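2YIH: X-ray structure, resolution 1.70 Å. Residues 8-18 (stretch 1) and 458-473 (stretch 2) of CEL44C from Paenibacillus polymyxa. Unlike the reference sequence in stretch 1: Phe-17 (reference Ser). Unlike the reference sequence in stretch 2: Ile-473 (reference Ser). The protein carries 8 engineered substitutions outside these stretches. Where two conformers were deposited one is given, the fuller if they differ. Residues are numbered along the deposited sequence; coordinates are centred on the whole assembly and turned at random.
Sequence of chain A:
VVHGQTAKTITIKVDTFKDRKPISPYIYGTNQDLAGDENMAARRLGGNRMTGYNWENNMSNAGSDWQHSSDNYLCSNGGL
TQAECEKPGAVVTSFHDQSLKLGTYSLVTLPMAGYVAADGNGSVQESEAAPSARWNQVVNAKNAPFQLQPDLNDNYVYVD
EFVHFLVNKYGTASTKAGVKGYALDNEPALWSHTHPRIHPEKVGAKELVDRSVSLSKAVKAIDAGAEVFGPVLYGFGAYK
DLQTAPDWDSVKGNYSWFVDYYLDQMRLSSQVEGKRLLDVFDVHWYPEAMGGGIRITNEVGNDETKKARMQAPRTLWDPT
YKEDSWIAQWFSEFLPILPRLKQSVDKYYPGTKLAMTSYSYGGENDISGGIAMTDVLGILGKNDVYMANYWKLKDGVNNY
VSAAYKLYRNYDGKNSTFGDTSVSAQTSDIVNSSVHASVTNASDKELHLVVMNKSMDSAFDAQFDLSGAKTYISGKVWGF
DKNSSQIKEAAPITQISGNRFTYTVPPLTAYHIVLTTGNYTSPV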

# COMPACT_ATOMS: atom_id res chain seq x y z
N LYS A 8 -12.11 33.22 10.08
CA LYS A 8 -10.94 32.83 9.23
C LYS A 8 -11.45 32.46 7.83
O LYS A 8 -12.42 31.70 7.71
CB LYS A 8 -10.22 31.65 9.89
CG LYS A 8 -9.03 31.09 9.10
CD LYS A 8 -8.35 29.94 9.87
CE LYS A 8 -7.36 29.18 8.99
NZ LYS A 8 -6.28 30.04 8.39
N THR A 9 -10.90 33.07 6.78
CA THR A 9 -11.18 32.67 5.40
C THR A 9 -9.92 32.06 4.79
O THR A 9 -8.82 32.56 5.01
CB THR A 9 -11.63 33.87 4.52
OG1 THR A 9 -12.95 34.26 4.92
CG2 THR A 9 -11.68 33.49 3.04
N ILE A 10 -10.08 30.98 4.04
CA ILE A 10 -8.98 30.50 3.22
C ILE A 10 -9.44 30.53 1.77
O ILE A 10 -10.64 30.44 1.50
CB ILE A 10 -8.51 29.09 3.62
CG1 ILE A 10 -9.52 28.04 3.24
CG2 ILE A 10 -8.14 29.03 5.09
CD1 ILE A 10 -8.86 26.68 3.06
N THR A 11 -8.51 30.75 0.84
CA THR A 11 -8.90 30.74 -0.56
C THR A 11 -8.37 29.48 -1.25
O THR A 11 -7.25 29.05 -1.00
CB THR A 11 -8.42 32.01 -1.29
OG1 THR A 11 -7.03 32.18 -1.04
CG2 THR A 11 -9.13 33.23 -0.74
N ILE A 12 -9.20 28.90 -2.11
CA ILE A 12 -8.86 27.64 -2.77
C ILE A 12 -9.10 27.83 -4.26
O ILE A 12 -10.18 28.28 -4.66
CB ILE A 12 -9.69 26.49 -2.23
CG1 ILE A 12 -9.18 26.10 -0.83
CG2 ILE A 12 -9.57 25.24 -3.16
CD1 ILE A 12 -9.94 24.93 -0.21
N LYS A 13 -8.07 27.58 -5.07
CA LYS A 13 -8.16 27.80 -6.52
C LYS A 13 -8.12 26.45 -7.20
O LYS A 13 -7.19 25.71 -6.97
CB LYS A 13 -6.99 28.65 -7.01
CG LYS A 13 -6.89 30.06 -6.40
N VAL A 14 -9.14 26.12 -7.97
CA VAL A 14 -9.17 24.83 -8.69
C VAL A 14 -9.21 25.14 -10.18
O VAL A 14 -10.06 25.94 -10.63
CB VAL A 14 -10.41 24.01 -8.30
CG1 VAL A 14 -10.41 22.67 -9.05
CG2 VAL A 14 -10.45 23.77 -6.78
N ASP A 15 -8.28 24.56 -10.92
CA ASP A 15 -8.20 24.78 -12.38
C ASP A 15 -8.24 23.42 -13.10
O ASP A 15 -7.25 22.67 -13.09
CB ASP A 15 -6.92 25.56 -12.72
CG ASP A 15 -6.87 25.97 -14.17
OD1 ASP A 15 -7.65 25.41 -14.97
OD2 ASP A 15 -6.04 26.85 -14.52
N THR A 16 -9.40 23.09 -13.64
CA THR A 16 -9.65 21.79 -14.25
C THR A 16 -8.84 21.59 -15.52
O THR A 16 -8.78 20.48 -16.04
CB THR A 16 -11.16 21.55 -14.56
OG1 THR A 16 -11.61 22.51 -15.53
CG2 THR A 16 -12.00 21.70 -13.28
N PHE A 17 -8.25 22.67 -16.03
CA PHE A 17 -7.40 22.59 -17.22
C PHE A 17 -5.96 22.26 -16.86
O PHE A 17 -5.21 21.83 -17.74
CB PHE A 17 -7.36 23.93 -17.99
CG PHE A 17 -8.72 24.53 -18.30
CD1 PHE A 17 -9.81 23.73 -18.60
CD2 PHE A 17 -8.86 25.93 -18.40
CE1 PHE A 17 -11.04 24.29 -18.91
CE2 PHE A 17 -10.08 26.49 -18.72
CZ PHE A 17 -11.16 25.68 -18.99
N LYS A 18 -5.59 22.47 -15.60
CA LYS A 18 -4.19 22.56 -15.18
C LYS A 18 -3.69 21.27 -14.48
O LYS A 18 -4.42 20.70 -13.63
CB LYS A 18 -4.02 23.74 -14.23
CG LYS A 18 -2.58 24.03 -13.87
CD LYS A 18 -2.50 25.16 -12.84
CE LYS A 18 -1.06 25.31 -12.38
NZ LYS A 18 -0.95 26.23 -11.22
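Stretch 2 458-473: SAFDAQFDLSGAKTYI

Parallel pairing of β-strands that lie far apart in sequence is a recurring way of tying distant parts of a chain together, and CEL44C offers a compact example in which touching residues are at least 450 positions apart. Stretch 2 is extended from Phe-460 to Ser-467 and runs alongside the strand Thr-9 to Asp-15 in the same direction, with an angle of 25° between the axes, a signed crossing of -25° and a closest approach of 4.6 Å. The register is unbroken: Thr-9 pairs with Asp-461 (CA to CA 4.7 Å), Ile-12 with Phe-464 (CA to CA 4.8 Å) and Asp-15 with Ser-467 (CA to CA 4.6 Å). At Thr-16 and Gly-468 the separation, CA to CA, opens to 5.6 Å.

Parallel strands cannot bond in closed pairs, so each bonding residue inside the ladder reaches two residues of the other strand, while Lys-8 and Thr-16 at its ends reach one. Lys-8 O accepts from Asp-461 N at 2.9 Å, and Asp-461 O then accepts from Ile-10 N at 2.9 Å. The ladder continues through Gln-463 N to Ile-10 O (2.9 Å), Ile-12 N to Gln-463 O (2.9 Å), Asp-465 N to Ile-12 O (2.8 Å), Val-14 N to Asp-465 O (2.9 Å) and Ser-467 N to Val-14 O (2.8 Å). Between these rungs, CA-H...O contacts use the same carbonyls, as from Ala-462 CA to Ile-10 O at 3.5 Å.

Alternation of side chains gives the sheet two unlike faces. On one, Ile-10, Ile-12 and Val-14 meet Ala-462, Phe-464 and Leu-466: Ile-12 CG2 lies 3.6 Å from Phe-464 CD2, and Val-14 CB 4.1 Å from Leu-466 CD2. The end of Ile-10 also reaches back to Phe-460, its CD1 resting over one face of the ring, 4.0 Å from the centroid, in a CH-pi contact. The other face carries Thr-9, Thr-11, Lys-13 and Asp-15 beside Asp-461, Gln-463, Asp-465 and Ser-467; here Thr-9 CG2 approaches Gln-463 NE2 at 3.8 Å.

Beyond the strands, polar contacts prolong the pairing. Ser-467 O accepts from both Thr-16 N (3.0 Å) and Thr-16 OG1 (2.9 Å). A water donates to Thr-16 OG1 at 2.9 Å and accepts from Ala-469 N at 3.1 Å, thereby bridging the stretches. Thr-16 CG2 meanwhile packs 3.6 Å from Tyr-472 OH. Phe-17, which differs from the reference sequence, brings its ring obliquely to the backbone, with CZ 3.4 Å from Gly-468 C.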

# COMPACT_ATOMS: atom_id res chain seq x y z
N SER A 458 -10.74 25.67 15.19
CA SER A 458 -11.26 26.80 14.41
C SER A 458 -11.83 26.41 13.04
O SER A 458 -11.10 25.87 12.21
CB SER A 458 -10.17 27.87 14.23
OG SER A 458 -9.58 28.21 15.49
N ALA A 459 -13.09 26.76 12.79
CA ALA A 459 -13.68 26.63 11.46
C ALA A 459 -12.98 27.59 10.53
O ALA A 459 -12.36 28.56 10.99
CB ALA A 459 -15.17 26.95 11.49
N PHE A 460 -13.09 27.36 9.23
CA PHE A 460 -12.79 28.40 8.25
C PHE A 460 -13.86 28.47 7.18
O PHE A 460 -14.52 27.47 6.88
CB PHE A 460 -11.39 28.25 7.62
CG PHE A 460 -11.12 26.89 6.98
CD1 PHE A 460 -11.66 26.57 5.74
CD2 PHE A 460 -10.23 26.01 7.57
CE1 PHE A 460 -11.40 25.32 5.14
CE2 PHE A 460 -9.93 24.80 6.96
CZ PHE A 460 -10.50 24.45 5.76
N ASP A 461 -13.98 29.62 6.53
CA ASP A 461 -14.82 29.72 5.34
C ASP A 461 -13.89 29.51 4.16
O ASP A 461 -12.94 30.27 3.98
CB ASP A 461 -15.46 31.12 5.25
CG ASP A 461 -16.65 31.30 6.19
OD1 ASP A 461 -17.09 30.32 6.85
OD2 ASP A 461 -17.12 32.45 6.31
N ALA A 462 -14.12 28.46 3.37
CA ALA A 462 -13.31 28.22 2.18
C ALA A 462 -13.96 28.93 1.01
O ALA A 462 -15.11 28.64 0.68
CB ALA A 462 -13.21 26.71 1.89
N GLN A 463 -13.24 29.86 0.40
CA GLN A 463 -13.71 30.59 -0.76
C GLN A 463 -13.10 29.91 -1.98
O GLN A 463 -11.89 29.98 -2.17
CB GLN A 463 -13.20 32.03 -0.66
CG GLN A 463 -13.46 32.90 -1.86
CD GLN A 463 -12.99 34.32 -1.63
OE1 GLN A 463 -12.73 35.07 -2.58
NE2 GLN A 463 -12.84 34.70 -0.36
N PHE A 464 -13.93 29.21 -2.75
CA PHE A 464 -13.45 28.46 -3.92
C PHE A 464 -13.55 29.31 -5.19
O PHE A 464 -14.57 29.96 -5.42
CB PHE A 464 -14.28 27.20 -4.14
CG PHE A 464 -14.08 26.16 -3.09
CD1 PHE A 464 -14.86 26.18 -1.93
CD2 PHE A 464 -13.14 25.14 -3.25
CE1 PHE A 464 -14.71 25.19 -0.96
CE2 PHE A 464 -12.99 24.13 -2.28
CZ PHE A 464 -13.77 24.18 -1.14
N ASP A 465 -12.49 29.28 -5.99
CA ASP A 465 -12.45 29.96 -7.29
C ASP A 465 -12.18 28.86 -8.31
O ASP A 465 -11.19 28.16 -8.18
CB ASP A 465 -11.31 31.00 -7.31
CG ASP A 465 -11.05 31.57 -8.71
OD1 ASP A 465 -11.88 32.36 -9.21
N LEU A 466 -13.13 28.62 -9.22
CA LEU A 466 -13.06 27.47 -10.16
C LEU A 466 -12.77 27.94 -11.58
O LEU A 466 -13.35 28.92 -12.02
CB LEU A 466 -14.37 26.68 -10.16
CG LEU A 466 -15.08 26.38 -8.83
CD1 LEU A 466 -16.43 25.73 -9.06
CD2 LEU A 466 -14.19 25.48 -7.96
N SER A 467 -11.87 27.25 -12.27
CA SER A 467 -11.66 27.44 -13.70
C SER A 467 -12.09 26.19 -14.46
O SER A 467 -11.58 25.08 -14.19
CB SER A 467 -10.20 27.74 -13.99
OG SER A 467 -9.78 28.90 -13.30
N GLY A 468 -13.03 26.36 -15.38
CA GLY A 468 -13.55 25.26 -16.16
C GLY A 468 -14.15 25.74 -17.46
O GLY A 468 -14.28 26.95 -17.68
N ALA A 469 -14.50 24.79 -18.33
CA ALA A 469 -15.00 25.11 -19.66
C ALA A 469 -16.46 25.55 -19.60
O ALA A 469 -16.94 26.27 -20.48
CB ALA A 469 -14.86 23.89 -20.58
N LYS A 470 -17.18 25.06 -18.59
CA LYS A 470 -18.58 25.41 -18.40
C LYS A 470 -18.79 25.99 -17.01
O LYS A 470 -17.88 25.98 -16.17
CB LYS A 470 -19.48 24.20 -18.65
CG LYS A 470 -19.51 23.78 -20.12
CD LYS A 470 -20.45 22.61 -20.39
CE LYS A 470 -20.54 22.40 -21.90
NZ LYS A 470 -21.36 21.22 -22.28
N THR A 471 -19.96 26.57 -16.81
CA THR A 471 -20.28 27.21 -15.55
C THR A 471 -20.90 26.16 -14.64
O THR A 471 -21.88 25.50 -15.00
CB THR A 471 -21.26 28.39 -15.76
OG1 THR A 471 -20.61 29.36 -16.59
CG2 THR A 471 -21.63 29.05 -14.44
N TYR A 472 -20.28 25.99 -13.47
CA TYR A 472 -20.85 25.15 -12.41
C TYR A 472 -21.99 25.91 -11.76
O TYR A 472 -21.84 27.09 -11.42
CB TYR A 472 -19.76 24.81 -11.37
CG TYR A 472 -18.65 24.01 -11.98
CD1 TYR A 472 -18.84 22.66 -12.33
CD2 TYR A 472 -17.43 24.61 -12.29
CE1 TYR A 472 -17.81 21.91 -12.94
CE2 TYR A 472 -16.41 23.89 -12.91
CZ TYR A 472 -16.60 22.55 -13.20
OH TYR A 472 -15.56 21.89 -13.81
N ILE A 473 -23.13 25.25 -11.58
CA ILE A 473 -24.31 25.96 -11.11
C ILE A 473 -24.76 25.53 -9.71
O ILE A 473 -25.41 26.30 -9.00
CB ILE A 473 -25.50 25.89 -12.11
CG1 ILE A 473 -25.99 24.45 -12.26
CG2 ILE A 473 -25.08 26.49 -13.46
CD1 ILE A 473 -27.14 24.27 -13.26
O HOH W 1 -14.10 22.05 -16.95